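PDB 7C6C: chitosanase from Bacillus subtilis subsp. subtilis str. 168, which hydrolyses internal beta-1,4 linkages between glucosamine units of partly acetylated chitosan, and probably helps defend the bacterium against fungi by degrading their cell walls. Local coordinates for residues E58-T61 / K62-N66; L76-L79 / A80-S84; N67-K70 / K71-P74; Q7-R10 / A11-T15; L117-Q120 / P121-R125. All coordinates share one frame; numbering follows the deposited sequence. Where two conformers were deposited one is given.

Contact 1: residues E58-T61 / K62-N66; sequences EVYT and KAVPN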
# COMPACT_ATOMS: atom_id res chain seq x y z
N GLU A 58 -11.26 -7.49 -13.12
CA GLU A 58 -11.62 -8.89 -13.34
C GLU A 58 -12.57 -9.39 -12.26
O GLU A 58 -13.58 -10.05 -12.55
CB GLU A 58 -10.37 -9.77 -13.33
CG GLU A 58 -9.43 -9.62 -14.51
CD GLU A 58 -8.08 -10.26 -14.21
OE1 GLU A 58 -7.77 -10.49 -13.01
OE2 GLU A 58 -7.31 -10.53 -15.16
N VAL A 59 -12.23 -9.11 -11.00
CA VAL A 59 -13.03 -9.58 -9.86
C VAL A 59 -14.41 -8.94 -9.90
O VAL A 59 -15.44 -9.60 -9.74
CB VAL A 59 -12.29 -9.31 -8.54
CG1 VAL A 59 -13.23 -9.47 -7.33
CG2 VAL A 59 -11.08 -10.21 -8.41
N TYR A 60 -14.44 -7.63 -10.14
CA TYR A 60 -15.71 -6.92 -10.25
C TYR A 60 -16.55 -7.48 -11.39
O TYR A 60 -17.77 -7.66 -11.24
CB TYR A 60 -15.43 -5.43 -10.45
CG TYR A 60 -16.65 -4.56 -10.64
CD1 TYR A 60 -17.69 -4.56 -9.72
CD2 TYR A 60 -16.75 -3.72 -11.74
CE1 TYR A 60 -18.80 -3.75 -9.90
CE2 TYR A 60 -17.85 -2.90 -11.92
CZ TYR A 60 -18.87 -2.93 -11.00
OH TYR A 60 -19.97 -2.12 -11.21
N THR A 61 -15.92 -7.80 -12.52
CA THR A 61 -16.65 -8.29 -13.69
C THR A 61 -17.20 -9.69 -13.46
O THR A 61 -18.30 -10.01 -13.92
CB THR A 61 -15.78 -8.19 -14.94
OG1 THR A 61 -15.46 -6.81 -15.17
CG2 THR A 61 -16.49 -8.73 -16.17
N LYS A 62 -16.48 -10.54 -12.72
CA LYS A 62 -17.03 -11.84 -12.35
C LYS A 62 -18.28 -11.67 -11.49
O LYS A 62 -19.29 -12.36 -11.69
CB LYS A 62 -15.98 -12.69 -11.64
CG LYS A 62 -16.52 -14.03 -11.20
CD LYS A 62 -15.44 -14.98 -10.73
CE LYS A 62 -16.04 -16.36 -10.47
NZ LYS A 62 -15.03 -17.33 -10.00
N ALA A 63 -18.24 -10.72 -10.55
CA ALA A 63 -19.37 -10.50 -9.65
C ALA A 63 -20.52 -9.80 -10.35
O ALA A 63 -21.69 -10.08 -10.07
CB ALA A 63 -18.91 -9.69 -8.44
N VAL A 64 -20.22 -8.86 -11.25
CA VAL A 64 -21.21 -8.01 -11.92
C VAL A 64 -20.91 -8.05 -13.42
O VAL A 64 -20.20 -7.18 -13.94
CB VAL A 64 -21.18 -6.57 -11.39
CG1 VAL A 64 -22.28 -5.72 -12.04
CG2 VAL A 64 -21.31 -6.54 -9.86
N PRO A 65 -21.44 -9.03 -14.14
CA PRO A 65 -21.13 -9.13 -15.57
C PRO A 65 -21.58 -7.89 -16.33
O PRO A 65 -22.57 -7.24 -15.98
CB PRO A 65 -21.91 -10.38 -16.01
CG PRO A 65 -22.00 -11.21 -14.76
CD PRO A 65 -22.15 -10.22 -13.64
N ASN A 66 -20.83 -7.54 -17.37
CA ASN A 66 -21.26 -6.51 -18.33
C ASN A 66 -21.41 -5.14 -17.68
O ASN A 66 -22.25 -4.33 -18.09
CB ASN A 66 -22.50 -6.93 -19.11
CG ASN A 66 -22.26 -8.20 -19.88
OD1 ASN A 66 -21.12 -8.50 -20.24
ND2 ASN A 66 -23.31 -8.96 -20.14
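Tyr-60 and Val-64 meet one turn apart where a helix runs out, and Thr-61 and Lys-62 fill the turn between them. The phenol ring crosses the valine at a slant, and its CE1 lies 3.8 Å from CG2 of Val-64. CG of Tyr-60 stands opposite the backbone N (chi1 178°), which puts it beside the residue's own carbonyl carbon, the side from which Val-64 comes. The same two residues are also joined through the backbone, Val-64 N donating to Tyr-60 O at 2.7 Å. This is the last of three i to i+4 bonds, after Lys-62 N to Glu-58 O at 2.9 Å and Ala-63 N to Val-59 O at 3.1 Å. Together they form the C-terminal end of helix 52-63, and Val-64 is the first residue to leave helical angles. The nitrogen of Pro-65 cannot donate, so the series stops there, which fits a residue just past the helix end; its CA makes a C-H...O contact of 3.4 Å with Thr-61 O. The methyl CG2 of Thr-61 lies opposite the backbone N, and the hydroxyl OG1, beside that N, turns back to bond the carbonyl of Val-57 and the amide of Asn-67. A beta-branched polar residue thus ties the last turn to the chain that follows. CB of Lys-62 rests 3.7 Å from Glu-58 O, while its extended chain carries the charged end away into solvent, which suits it. Tyr-60 is buried, its ring edge-to-face against Phe-106. Val-59 packs on Ala-109 and Val-113 of helix 104-128.

Contact 2: residues L76-L79 / A80-S84; sequences LRRL and AKEES
Arg-78 and Glu-82 run side by side and point the same way, one turn apart on helix 73-82, yet their charged ends do not pair. What touches is the aliphatic part of the arginine: CG of Arg-78 lies 3.4 Å from OE2 of Glu-82. The guanidinium and carboxylate planes are 59° apart, and Arg-78 NE stays 4.7 Å from Glu-82 OE2. The bend at chi3 (62°) of Arg-78 turns its guanidinium aside, where NH2 forms a salt bridge with Glu-75.

On another side of the helix Leu-79 reaches forward to Ser-84, its CD2 3.6 Å from the serine OG. The buried leucine also packs on Leu-90, while that small hydroxyl bonds the backbone N of Asp-86, so Ser-84 gives Leu-79 an apolar CB to lie near and still serves the following loop. Between them the chain closes in a Schellman motif: Glu-83 has positive phi, Ser-84 N donates to Leu-79 O at 3.0 Å, and Glu-83 N donates to Ala-80 O at 3.2 Å. Ala-80, with only a methyl, fits where the helix packs on Leu-54 of helix 52-63.

The chemistry implies that the helix end is fixed chiefly by backbone bonds and apolar packing. Glu-82 probably contributes a diffuse attraction to Arg-78, with Glu-75 the arginine's direct ionic partner.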
# COMPACT_ATOMS: atom_id res chain seq x y z
N LEU A 76 -6.56 -2.97 -20.28
CA LEU A 76 -5.93 -3.23 -18.99
C LEU A 76 -5.05 -4.47 -19.05
O LEU A 76 -3.97 -4.52 -18.45
CB LEU A 76 -6.98 -3.38 -17.90
CG LEU A 76 -7.77 -2.11 -17.57
CD1 LEU A 76 -8.98 -2.46 -16.72
CD2 LEU A 76 -6.88 -1.06 -16.86
N ARG A 77 -5.50 -5.50 -19.78
CA ARG A 77 -4.71 -6.72 -19.91
C ARG A 77 -3.42 -6.45 -20.67
O ARG A 77 -2.34 -6.91 -20.27
CB ARG A 77 -5.56 -7.79 -20.60
CG ARG A 77 -4.97 -9.18 -20.50
CD ARG A 77 -5.72 -10.19 -21.37
NE ARG A 77 -7.16 -10.11 -21.19
CZ ARG A 77 -7.82 -10.64 -20.16
NH1 ARG A 77 -7.16 -11.30 -19.21
NH2 ARG A 77 -9.14 -10.50 -20.07
N ARG A 78 -3.50 -5.70 -21.78
CA ARG A 78 -2.30 -5.37 -22.53
C ARG A 78 -1.34 -4.52 -21.72
O ARG A 78 -0.13 -4.70 -21.78
CB ARG A 78 -2.70 -4.63 -23.80
CG ARG A 78 -1.52 -4.14 -24.61
CD ARG A 78 -1.90 -3.85 -26.05
NE ARG A 78 -2.90 -2.80 -26.17
CZ ARG A 78 -3.23 -2.22 -27.32
NH1 ARG A 78 -2.62 -2.59 -28.44
NH2 ARG A 78 -4.15 -1.26 -27.36
N LEU A 79 -1.87 -3.57 -20.93
CA LEU A 79 -1.01 -2.73 -20.11
C LEU A 79 -0.28 -3.55 -19.07
O LEU A 79 0.91 -3.31 -18.80
CB LEU A 79 -1.83 -1.62 -19.45
CG LEU A 79 -2.44 -0.61 -20.41
CD1 LEU A 79 -3.41 0.29 -19.67
CD2 LEU A 79 -1.36 0.21 -21.13
N ALA A 80 -0.96 -4.53 -18.48
CA ALA A 80 -0.30 -5.42 -17.53
C ALA A 80 0.75 -6.27 -18.23
O ALA A 80 1.87 -6.43 -17.72
CB ALA A 80 -1.35 -6.31 -16.86
N LYS A 81 0.42 -6.81 -19.40
CA LYS A 81 1.39 -7.62 -20.13
C LYS A 81 2.65 -6.83 -20.45
O LYS A 81 3.76 -7.35 -20.31
CB LYS A 81 0.75 -8.14 -21.42
CG LYS A 81 1.63 -9.11 -22.18
CD LYS A 81 0.95 -9.59 -23.45
CE LYS A 81 1.66 -10.82 -24.00
NZ LYS A 81 3.09 -10.54 -24.27
N GLU A 82 2.49 -5.59 -20.88
CA GLU A 82 3.59 -4.73 -21.31
C GLU A 82 4.22 -3.95 -20.17
O GLU A 82 5.19 -3.23 -20.40
CB GLU A 82 3.12 -3.76 -22.41
CG GLU A 82 2.61 -4.47 -23.68
CD GLU A 82 2.18 -3.52 -24.80
OE1 GLU A 82 2.36 -2.28 -24.69
OE2 GLU A 82 1.67 -4.04 -25.81
N GLU A 83 3.68 -4.06 -18.95
CA GLU A 83 4.12 -3.22 -17.82
C GLU A 83 4.17 -1.76 -18.24
O GLU A 83 5.15 -1.05 -18.00
CB GLU A 83 5.45 -3.69 -17.25
CG GLU A 83 5.45 -5.14 -16.84
CD GLU A 83 6.78 -5.57 -16.28
OE1 GLU A 83 7.14 -5.09 -15.18
OE2 GLU A 83 7.48 -6.36 -16.94
N SER A 84 3.09 -1.30 -18.86
CA SER A 84 3.07 -0.05 -19.58
C SER A 84 2.43 1.08 -18.78
O SER A 84 1.42 0.88 -18.10
CB SER A 84 2.30 -0.24 -20.88
OG SER A 84 2.10 0.99 -21.53

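Contact 3: residues N67-K70 / K71-P74; sequences NKLK and KYLP
The carbonyl oxygen of Leu-69 takes the N-H of Tyr-72 at 3.0 Å and also lies beside that tyrosine's side chain, 3.6 Å from its CD2 and near the plane of the ring. The donor stands above the carbonyl plane, 49° out of it. Lys-70 O receives Leu-73 N in the same fashion, also at 3.0 Å. Both bonds join residues three apart, a tighter winding than the i to i+4 pattern of a regular alpha-helix, and they lead the chain into helix 73-82.

Just ahead, Asn-67 sets up the turn. Its OD1 accepts Leu-69 N at 2.7 Å, an Asx turn, and its carbonyl O accepts Lys-70 N at 3.2 Å, closing a type I beta turn from Asn-67 to Lys-70. Asparagine suits the place because its short amide can serve both directions: ND2 meanwhile bonds Val-64 O. CG of Asn-67 lies between its backbone N and carbonyl carbon (chi1 63°), which folds the amide back over the turn.

Leu-69 and Tyr-72 touch through their side chains too, CD2 of the leucine lying 4.0 Å from CD2 of the tyrosine. CG of Lys-71 lies 4.0 Å above one face of the same ring, so one methylene covers the outer part of that face while the amino end extends onward. Pro-74 fits a first turn, where a missing N-H costs little.

Leu-69 and Leu-73 press on Val-57 of helix 52-63, Leu-69 also meets Ala-96 of helix 93-99, and Tyr-72 stands edge-to-face with Phe-93 while its OH bonds Lys-91 O.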
# COMPACT_ATOMS: atom_id res chain seq x y z
N ASN A 67 -20.56 -4.86 -16.69
CA ASN A 67 -20.54 -3.58 -15.99
C ASN A 67 -19.83 -2.51 -16.84
O ASN A 67 -19.31 -2.79 -17.93
CB ASN A 67 -19.84 -3.76 -14.65
CG ASN A 67 -18.40 -4.17 -14.82
OD1 ASN A 67 -17.56 -3.33 -15.17
ND2 ASN A 67 -18.10 -5.44 -14.60
N LYS A 68 -19.80 -1.28 -16.33
CA LYS A 68 -19.26 -0.15 -17.10
C LYS A 68 -17.76 -0.23 -17.33
O LYS A 68 -17.25 0.51 -18.17
CB LYS A 68 -19.61 1.18 -16.43
CG LYS A 68 -18.80 1.50 -15.18
CD LYS A 68 -19.23 2.83 -14.56
CE LYS A 68 -20.60 2.74 -13.89
NZ LYS A 68 -21.10 4.07 -13.47
N LEU A 69 -17.05 -1.06 -16.58
CA LEU A 69 -15.61 -1.19 -16.75
C LEU A 69 -15.20 -2.38 -17.61
O LEU A 69 -14.03 -2.48 -17.98
CB LEU A 69 -14.92 -1.28 -15.39
CG LEU A 69 -15.05 -0.06 -14.47
CD1 LEU A 69 -14.44 -0.36 -13.10
CD2 LEU A 69 -14.43 1.18 -15.09
N LYS A 70 -16.14 -3.28 -17.95
CA LYS A 70 -15.79 -4.48 -18.70
C LYS A 70 -15.04 -4.14 -19.99
O LYS A 70 -14.07 -4.82 -20.34
CB LYS A 70 -17.05 -5.29 -19.02
CG LYS A 70 -16.77 -6.47 -19.94
CD LYS A 70 -18.04 -7.18 -20.39
CE LYS A 70 -17.71 -8.26 -21.43
NZ LYS A 70 -18.93 -8.88 -22.01
N LYS A 71 -15.46 -3.09 -20.69
CA LYS A 71 -14.87 -2.79 -21.99
C LYS A 71 -13.41 -2.40 -21.89
O LYS A 71 -12.71 -2.41 -22.91
CB LYS A 71 -15.66 -1.69 -22.72
CG LYS A 71 -15.43 -0.29 -22.19
CD LYS A 71 -16.05 0.74 -23.13
CE LYS A 71 -15.52 2.14 -22.85
NZ LYS A 71 -15.95 3.12 -23.88
N TYR A 72 -12.93 -2.05 -20.69
CA TYR A 72 -11.53 -1.70 -20.51
C TYR A 72 -10.64 -2.91 -20.30
O TYR A 72 -9.42 -2.76 -20.29
CB TYR A 72 -11.36 -0.72 -19.35
CG TYR A 72 -12.08 0.58 -19.60
CD1 TYR A 72 -11.58 1.53 -20.48
CD2 TYR A 72 -13.28 0.86 -18.96
CE1 TYR A 72 -12.24 2.71 -20.72
CE2 TYR A 72 -13.96 2.03 -19.19
CZ TYR A 72 -13.44 2.96 -20.07
OH TYR A 72 -14.12 4.13 -20.29
N LEU A 73 -11.21 -4.10 -20.10
CA LEU A 73 -10.38 -5.28 -19.83
C LEU A 73 -9.32 -5.54 -20.90
O LEU A 73 -8.17 -5.83 -20.53
CB LEU A 73 -11.24 -6.51 -19.57
CG LEU A 73 -11.88 -6.57 -18.19
CD1 LEU A 73 -12.93 -7.67 -18.12
CD2 LEU A 73 -10.82 -6.78 -17.12
N PRO A 74 -9.61 -5.47 -22.21
CA PRO A 74 -8.54 -5.77 -23.18
C PRO A 74 -7.36 -4.83 -23.05
O PRO A 74 -6.20 -5.28 -23.08
CB PRO A 74 -9.26 -5.66 -24.53
CG PRO A 74 -10.69 -6.01 -24.22
CD PRO A 74 -10.93 -5.38 -22.86

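Contact 4: residues Q7-R10 / A11-T15; sequences QKRR and AEQLT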
# COMPACT_ATOMS: atom_id res chain seq x y z
N GLN A 7 -7.16 -2.76 15.20
CA GLN A 7 -5.80 -2.51 14.72
C GLN A 7 -5.75 -2.43 13.21
O GLN A 7 -5.03 -1.59 12.65
CB GLN A 7 -4.86 -3.60 15.21
CG GLN A 7 -4.69 -3.64 16.71
CD GLN A 7 -4.12 -4.96 17.20
OE1 GLN A 7 -4.23 -6.00 16.52
NE2 GLN A 7 -3.53 -4.94 18.38
N LYS A 8 -6.49 -3.32 12.53
CA LYS A 8 -6.49 -3.32 11.07
C LYS A 8 -7.09 -2.03 10.53
O LYS A 8 -6.57 -1.45 9.57
CB LYS A 8 -7.25 -4.54 10.54
CG LYS A 8 -7.07 -4.80 9.05
CD LYS A 8 -7.67 -6.15 8.66
CE LYS A 8 -7.53 -6.44 7.17
NZ LYS A 8 -8.51 -5.69 6.34
N ARG A 9 -8.20 -1.58 11.12
CA ARG A 9 -8.79 -0.31 10.72
C ARG A 9 -7.80 0.83 10.89
O ARG A 9 -7.64 1.67 10.00
CB ARG A 9 -10.07 -0.03 11.51
CG ARG A 9 -10.68 1.32 11.14
CD ARG A 9 -11.86 1.73 12.02
NE ARG A 9 -11.64 1.50 13.44
CZ ARG A 9 -10.92 2.27 14.25
NH1 ARG A 9 -10.31 3.37 13.78
NH2 ARG A 9 -10.81 1.93 15.53
N ARG A 10 -7.12 0.88 12.04
CA ARG A 10 -6.16 1.95 12.28
C ARG A 10 -5.03 1.92 11.26
O ARG A 10 -4.61 2.96 10.75
CB ARG A 10 -5.62 1.86 13.72
CG ARG A 10 -6.69 2.12 14.75
CD ARG A 10 -6.18 2.11 16.18
NE ARG A 10 -7.30 2.34 17.07
CZ ARG A 10 -7.70 1.52 18.04
NH1 ARG A 10 -7.02 0.41 18.30
NH2 ARG A 10 -8.77 1.83 18.75
N ALA A 11 -4.51 0.72 10.97
CA ALA A 11 -3.47 0.58 9.96
C ALA A 11 -3.94 1.11 8.62
O ALA A 11 -3.19 1.80 7.91
CB ALA A 11 -3.07 -0.89 9.83
N GLU A 12 -5.19 0.80 8.25
CA GLU A 12 -5.72 1.24 6.97
C GLU A 12 -5.96 2.75 6.94
O GLU A 12 -5.79 3.39 5.89
CB GLU A 12 -6.99 0.45 6.64
CG GLU A 12 -6.66 -1.01 6.38
CD GLU A 12 -7.86 -1.93 6.27
OE1 GLU A 12 -8.94 -1.58 6.77
OE2 GLU A 12 -7.70 -3.03 5.69
N GLN A 13 -6.38 3.33 8.06
CA GLN A 13 -6.56 4.78 8.10
C GLN A 13 -5.23 5.52 8.04
O GLN A 13 -5.16 6.61 7.45
CB GLN A 13 -7.41 5.18 9.30
CG GLN A 13 -8.83 4.66 9.16
CD GLN A 13 -9.75 5.15 10.25
OE1 GLN A 13 -9.35 5.94 11.11
NE2 GLN A 13 -10.99 4.67 10.24
N LEU A 14 -4.17 4.94 8.60
CA LEU A 14 -2.83 5.49 8.40
C LEU A 14 -2.46 5.47 6.93
O LEU A 14 -2.08 6.50 6.35
CB LEU A 14 -1.81 4.71 9.24
CG LEU A 14 -1.88 4.97 10.75
CD1 LEU A 14 -1.15 3.88 11.51
CD2 LEU A 14 -1.32 6.35 11.07
N THR A 15 -2.60 4.31 6.28
CA THR A 15 -2.31 4.21 4.85
C THR A 15 -3.15 5.21 4.06
O THR A 15 -2.64 5.85 3.13
CB THR A 15 -2.54 2.79 4.36
OG1 THR A 15 -1.58 1.93 4.97
CG2 THR A 15 -2.42 2.69 2.85
O HOH W 1 -10.38 -3.59 7.99
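Lys-8 NZ and Glu-12 OE2 form a salt bridge of 2.9 Å, one turn apart on the helix, in one of the two conformers deposited for the lysine. The oxygen is met on its syn side, 31° out of the carboxylate plane. A bend at chi4 (-77°) swings the ammonium over to the glutamate, and a water completes a second link, accepting from Lys-8 NZ and donating to Glu-12 OE1 at 2.8 Å. Next to this pair, Gln-13, likewise in one of two conformers, lays NE2 against the methylenes of Arg-9, 3.5 Å from both CG and CD; NH1 stays 3.8 Å from Gln-13 OE1. The guanidinium and amide planes are 58° apart. Both pairs are i to i+4 neighbours on helix 5-20, whose backbone bonds include Gln-13 N to Arg-9 O at 2.8 Å. Alanine suits position 11, where the helix lies against Ala-138 and Tyr-141 of helix 134-147. Beyond, Arg-43 and the hydroxyl of Tyr-141 also hold OE2 of Glu-12, which probably stabilises its negative charge. Arg-9 and Arg-10 both reach the C-terminal carboxylate of Lys-242. Leu-14 packs on Ile-241 and Val-231 of the two-stranded sheet, about 9 Å by side chain from Glu-19, the predicted proton donor.

Contact 5: residues L117-Q120 / P121-R125; sequences LYYQ and PAMKR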
# COMPACT_ATOMS: atom_id res chain seq x y z
N LEU A 117 -3.69 -9.54 -2.41
CA LEU A 117 -2.39 -9.06 -2.89
C LEU A 117 -1.57 -8.38 -1.81
O LEU A 117 -0.34 -8.39 -1.89
CB LEU A 117 -2.57 -8.06 -4.04
CG LEU A 117 -3.17 -8.59 -5.34
CD1 LEU A 117 -3.03 -7.53 -6.43
CD2 LEU A 117 -2.53 -9.89 -5.78
N TYR A 118 -2.20 -7.76 -0.82
CA TYR A 118 -1.47 -6.91 0.12
C TYR A 118 -1.62 -7.36 1.57
O TYR A 118 -0.61 -7.65 2.22
CB TYR A 118 -1.84 -5.43 -0.07
CG TYR A 118 -1.92 -4.99 -1.52
CD1 TYR A 118 -0.85 -5.16 -2.40
CD2 TYR A 118 -3.08 -4.41 -2.02
CE1 TYR A 118 -0.94 -4.76 -3.73
CE2 TYR A 118 -3.18 -4.02 -3.35
CZ TYR A 118 -2.11 -4.19 -4.19
OH TYR A 118 -2.23 -3.79 -5.50
N TYR A 119 -2.84 -7.44 2.10
CA TYR A 119 -2.97 -7.73 3.52
C TYR A 119 -2.45 -9.12 3.87
O TYR A 119 -1.62 -9.28 4.77
CB TYR A 119 -4.40 -7.56 4.01
CG TYR A 119 -4.54 -7.87 5.48
CD1 TYR A 119 -3.92 -7.07 6.44
CD2 TYR A 119 -5.26 -8.97 5.92
CE1 TYR A 119 -4.03 -7.36 7.78
CE2 TYR A 119 -5.38 -9.26 7.27
CZ TYR A 119 -4.76 -8.45 8.20
OH TYR A 119 -4.86 -8.71 9.54
N GLN A 120 -2.95 -10.16 3.18
CA GLN A 120 -2.50 -11.51 3.52
C GLN A 120 -1.01 -11.70 3.28
O GLN A 120 -0.34 -12.26 4.17
CB GLN A 120 -3.36 -12.58 2.83
CG GLN A 120 -4.83 -12.55 3.21
CD GLN A 120 -5.09 -12.78 4.68
OE1 GLN A 120 -4.29 -13.42 5.37
NE2 GLN A 120 -6.21 -12.27 5.17
N PRO A 121 -0.43 -11.26 2.16
CA PRO A 121 1.04 -11.37 2.04
C PRO A 121 1.79 -10.60 3.11
O PRO A 121 2.83 -11.08 3.59
CB PRO A 121 1.30 -10.86 0.62
CG PRO A 121 0.04 -11.19 -0.12
CD PRO A 121 -1.05 -10.91 0.87
N ALA A 122 1.30 -9.43 3.51
CA ALA A 122 1.96 -8.69 4.58
C ALA A 122 1.94 -9.48 5.89
O ALA A 122 2.93 -9.51 6.62
CB ALA A 122 1.32 -7.32 4.77
N MET A 123 0.79 -10.09 6.21
CA MET A 123 0.71 -10.85 7.46
C MET A 123 1.54 -12.13 7.39
O MET A 123 2.11 -12.55 8.41
CB MET A 123 -0.75 -11.17 7.82
CG MET A 123 -1.63 -9.95 8.08
SD MET A 123 -0.98 -8.78 9.31
CE MET A 123 -0.26 -7.52 8.26
N LYS A 124 1.63 -12.75 6.21
CA LYS A 124 2.43 -13.96 6.07
C LYS A 124 3.91 -13.66 6.24
O LYS A 124 4.62 -14.38 6.95
CB LYS A 124 2.16 -14.61 4.71
CG LYS A 124 2.98 -15.86 4.46
CD LYS A 124 2.72 -16.46 3.08
CE LYS A 124 3.33 -17.84 2.96
NZ LYS A 124 3.24 -18.36 1.57
N ARG A 125 4.41 -12.61 5.58
CA ARG A 125 5.81 -12.26 5.74
C ARG A 125 6.11 -11.77 7.16
O ARG A 125 7.20 -12.01 7.68
CB ARG A 125 6.25 -11.23 4.69
CG ARG A 125 6.21 -11.76 3.25
CD ARG A 125 7.30 -11.12 2.39
NE ARG A 125 7.18 -11.46 0.97
CZ ARG A 125 7.74 -12.51 0.39
NH1 ARG A 125 8.47 -13.36 1.12
NH2 ARG A 125 7.58 -12.72 -0.90
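Tyr-119 holds its CG opposite the backbone N (chi1 180°), and Met-123 bends at chi2 (-53°) and chi3 (99°), so that its CG lies over the phenol with the sulfur off to one side. That CG sits above one face of the ring, 3.7 Å from the centroid, as a CH-pi contact. The sulfur is farther out, SD being 4.5 Å from the same centroid in an oblique Met-aromatic contact. A flexible, polarisable methionine suits this place because it can bend to follow a flat ring. The two residues are also joined by Met-123 N to Tyr-119 O at 2.9 Å.

All this lies within the long helix 104-128 at an irregular point. Residues 117-119 make a wider pi-type turn, and Pro-121, having no N-H, gives no bond to the turn before, so the helix kinks. CG of the proline points at Leu-117 O, the carbonyl an N-H here would have met, 3.3 Å away. Regular bonding resumes at once with Ala-122 N to Tyr-118 O at 2.9 Å. The small methyl of Ala-122 suits its buried position against Val-144 of helix 134-147.

Around the tyrosine, OH bonds the backbone N of Leu-3, Tyr-141 stands edge-to-face, and Lys-8 makes a cation-pi contact. Tyr-118 packs on Val-144 and Ile-145, its side chain about 9 Å from that of Glu-19, the predicted proton donor.

Contact 4 comes first along the chain, on helix 5-20, followed by contacts 1, 3, 2 and 5. Contacts 1, 3 and 2 form a run: the end of helix 52-63, the turn into helix 73-82, and the end of that helix. The centres of contacts 1 and 3 are about 9 Å apart, and the two touch. Contacts 2 and 3 share helix 73-82, with centres about 14 Å apart. Contacts 4 and 5, also about 14 Å apart by centres, touch and so join helices 5-20 and 104-128; the latter touches helix 52-63 as well. Contacts 4 and 5 thus lie nearer Glu-19, the predicted proton donor, whereas contacts 1 and 3 probably matter for the fold rather than for catalysis.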